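Local atomic coordinates of BpsB (PgaB), Poly-beta-1,6-N-acetyl-D-glucosamine N-deacetylase (Bordetella bronchiseptica RB50, PDB entry 5BU6), a protein that removes acetyl groups from poly-beta-1,6-N-acetyl-D-glucosamine as a metal-dependent family 4 carbohydrate esterase, and is required for biofilm formation. Residues L151-H156 with R216-P221. The protein carries 5 engineered substitutions. Residues are numbered along the deposited sequence; the frame is centred on the assembly and turned at random.
Sequences LASHSH and RSIVWP. With NI (nickel (II) ion), chain C.
The OG of S217 rests 3.3 Å from CB of A152, a methyl small enough to let the two chains close in. Lying between its own backbone N and carbonyl carbon (chi1 53°), this hydroxyl also donates to a water that gives a proton to L151 O and accepts one from R216 N, so the water continues the pairing where the backbones splay apart. S217 O then receives the N-H of S153, and S153 O takes the N-H of V219 at 2.8 Å; these two bonds enclose I218 in a single parallel bridge between strands that diverge by 64°. I218 sends CG1 anti to its backbone N, and its second torsion then brings CD1 to 3.3 Å from S153 O and 3.6 Å from S153 OG, while CG1 sits over the centre of one face of the W220 ring. S153 OG itself accepts from S155 N in an ST turn and bonds S203 of helix 189-211, a role suited to a short hydroxyl side chain at a strand end.

V219 contributes backbone and side chain alike: ND1 of H154 donates to V219 O at 2.7 Å, with the oxygen in the imidazole plane but the donor 39° out of the carbonyl plane, while V219 CG1 lies 3.9 Å from H154 CE1. Histidine suits this place because its opposite nitrogen, NE2, binds the nickel ion, 2.2 Å away. Together the two bonds hold the ring's rotation, and the first probably makes it a stronger ligand. P221 follows, its CG 4.2 Å from the H154 ring centroid in an off-centre CH-pi contact. With D84 and H159, H154 forms the Asp-His-His metal site characteristic of family 4 carbohydrate esterases, here placed at the C-terminal end of a parallel strand and steadied by a second-shell carbonyl.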
loop_
_atom_site.group_PDB
_atom_site.type_symbol
_atom_site.label_atom_id
_atom_site.label_comp_id
_atom_site.label_asym_id
_atom_site.label_seq_id
_atom_site.Cartn_x
_atom_site.Cartn_y
_atom_site.Cartn_z
ATOM N N LEU A 151 0.564 9.549 3.789
ATOM C CA LEU A 151 1.591 8.512 3.786
ATOM C C LEU A 151 1.102 7.327 4.605
ATOM O O LEU A 151 0.476 7.483 5.667
ATOM C CB LEU A 151 2.910 9.046 4.349
ATOM C CG LEU A 151 3.635 10.140 3.564
ATOM C CD1 LEU A 151 5.013 10.415 4.185
ATOM C CD2 LEU A 151 3.762 9.782 2.097
ATOM N N ALA A 152 1.385 6.139 4.100
ATOM C CA ALA A 152 1.007 4.906 4.758
ATOM C C ALA A 152 2.204 3.972 4.787
ATOM O O ALA A 152 3.145 4.151 4.026
ATOM C CB ALA A 152 -0.165 4.243 4.016
ATOM N N SER A 153 2.161 2.976 5.659
ATOM C CA SER A 153 3.150 1.908 5.638
ATOM C C SER A 153 2.799 0.883 4.567
ATOM O O SER A 153 1.644 0.465 4.458
ATOM C CB SER A 153 3.238 1.231 7.004
ATOM O OG SER A 153 4.121 0.127 7.003
ATOM N N HIS A 154 3.805 0.480 3.791
ATOM C CA HIS A 154 3.712 -0.719 2.944
ATOM C C HIS A 154 4.590 -1.811 3.550
ATOM O O HIS A 154 5.116 -2.654 2.829
ATOM C CB HIS A 154 4.140 -0.399 1.500
ATOM C CG HIS A 154 3.519 -1.285 0.472
ATOM N ND1 HIS A 154 2.418 -2.077 0.735
ATOM C CD2 HIS A 154 3.848 -1.516 -0.821
ATOM C CE1 HIS A 154 2.101 -2.763 -0.351
ATOM N NE2 HIS A 154 2.942 -2.425 -1.315
ATOM N N SER A 155 4.707 -1.768 4.881
ATOM C CA SER A 155 5.585 -2.595 5.740
ATOM C C SER A 155 7.021 -2.058 5.717
ATOM O O SER A 155 7.349 -1.186 4.930
ATOM C CB SER A 155 5.578 -4.085 5.359
ATOM O OG SER A 155 6.466 -4.358 4.279
ATOM N N HIS A 156 7.854 -2.563 6.617
ATOM C CA HIS A 156 9.293 -2.291 6.575
ATOM C C HIS A 156 9.940 -3.280 5.615
ATOM O O HIS A 156 10.462 -2.895 4.593
ATOM C CB HIS A 156 9.931 -2.393 7.971
ATOM C CG HIS A 156 11.403 -2.099 7.993
ATOM N ND1 HIS A 156 11.929 -0.896 7.577
ATOM C CD2 HIS A 156 12.457 -2.857 8.376
ATOM C CE1 HIS A 156 13.243 -0.923 7.707
ATOM N NE2 HIS A 156 13.592 -2.106 8.185
ATOM N N ARG A 216 -1.250 6.070 10.097
ATOM C CA ARG A 216 -2.337 5.402 10.785
ATOM C C ARG A 216 -2.892 4.263 9.954
ATOM O O ARG A 216 -3.910 3.682 10.305
ATOM C CB ARG A 216 -3.445 6.399 11.121
ATOM C CG ARG A 216 -3.788 7.311 9.979
ATOM C CD ARG A 216 -4.713 8.439 10.401
ATOM N NE ARG A 216 -4.775 9.443 9.347
ATOM C CZ ARG A 216 -5.484 10.563 9.410
ATOM N NH1 ARG A 216 -5.468 11.407 8.391
ATOM N NH2 ARG A 216 -6.207 10.838 10.487
ATOM N N SER A 217 -2.210 3.932 8.860
ATOM C CA SER A 217 -2.713 2.906 7.967
ATOM C C SER A 217 -1.594 2.011 7.432
ATOM O O SER A 217 -0.438 2.449 7.327
ATOM C CB SER A 217 -3.469 3.564 6.805
ATOM O OG SER A 217 -2.654 4.541 6.182
ATOM N N ILE A 218 -1.946 0.762 7.123
ATOM C CA ILE A 218 -1.032 -0.205 6.503
ATOM C C ILE A 218 -1.654 -0.747 5.240
ATOM O O ILE A 218 -2.834 -1.153 5.226
ATOM C CB ILE A 218 -0.697 -1.382 7.460
ATOM C CG1 ILE A 218 -0.007 -2.519 6.710
ATOM C CG2 ILE A 218 -1.949 -1.945 8.107
ATOM C CD1 ILE A 218 1.423 -2.239 6.396
ATOM N N VAL A 219 -0.890 -0.715 4.157
ATOM C CA VAL A 219 -1.287 -1.373 2.921
ATOM C C VAL A 219 -0.515 -2.670 2.863
ATOM O O VAL A 219 0.698 -2.646 2.697
ATOM C CB VAL A 219 -0.960 -0.543 1.657
ATOM C CG1 VAL A 219 -1.409 -1.321 0.374
ATOM C CG2 VAL A 219 -1.638 0.829 1.718
ATOM N N TRP A 220 -1.204 -3.792 3.017
ATOM C CA TRP A 220 -0.542 -5.079 3.123
ATOM C C TRP A 220 0.052 -5.486 1.769
ATOM O O TRP A 220 -0.676 -5.583 0.801
ATOM C CB TRP A 220 -1.550 -6.134 3.607
ATOM C CG TRP A 220 -2.061 -5.882 5.036
ATOM C CD1 TRP A 220 -3.319 -5.444 5.410
ATOM C CD2 TRP A 220 -1.333 -6.088 6.244
ATOM N NE1 TRP A 220 -3.397 -5.352 6.785
ATOM C CE2 TRP A 220 -2.192 -5.739 7.323
ATOM C CE3 TRP A 220 -0.023 -6.521 6.531
ATOM C CZ2 TRP A 220 -1.788 -5.823 8.654
ATOM C CZ3 TRP A 220 0.376 -6.601 7.862
ATOM C CH2 TRP A 220 -0.502 -6.242 8.906
ATOM N N PRO A 221 1.371 -5.749 1.716
ATOM C CA PRO A 221 1.933 -6.307 0.478
ATOM C C PRO A 221 1.202 -7.554 0.032
ATOM O O PRO A 221 0.883 -8.405 0.872
ATOM C CB PRO A 221 3.382 -6.633 0.867
ATOM C CG PRO A 221 3.710 -5.585 1.913
ATOM C CD PRO A 221 2.413 -5.446 2.711
HETATM NI NI NI C . 3.552 -3.200 -3.279
HETATM O O HOH W 1 -1.583 6.713 7.319
HETATM O O HOH W 2 2.092 -2.020 -4.277
HETATM O O HOH W 3 3.951 -3.863 -5.304
#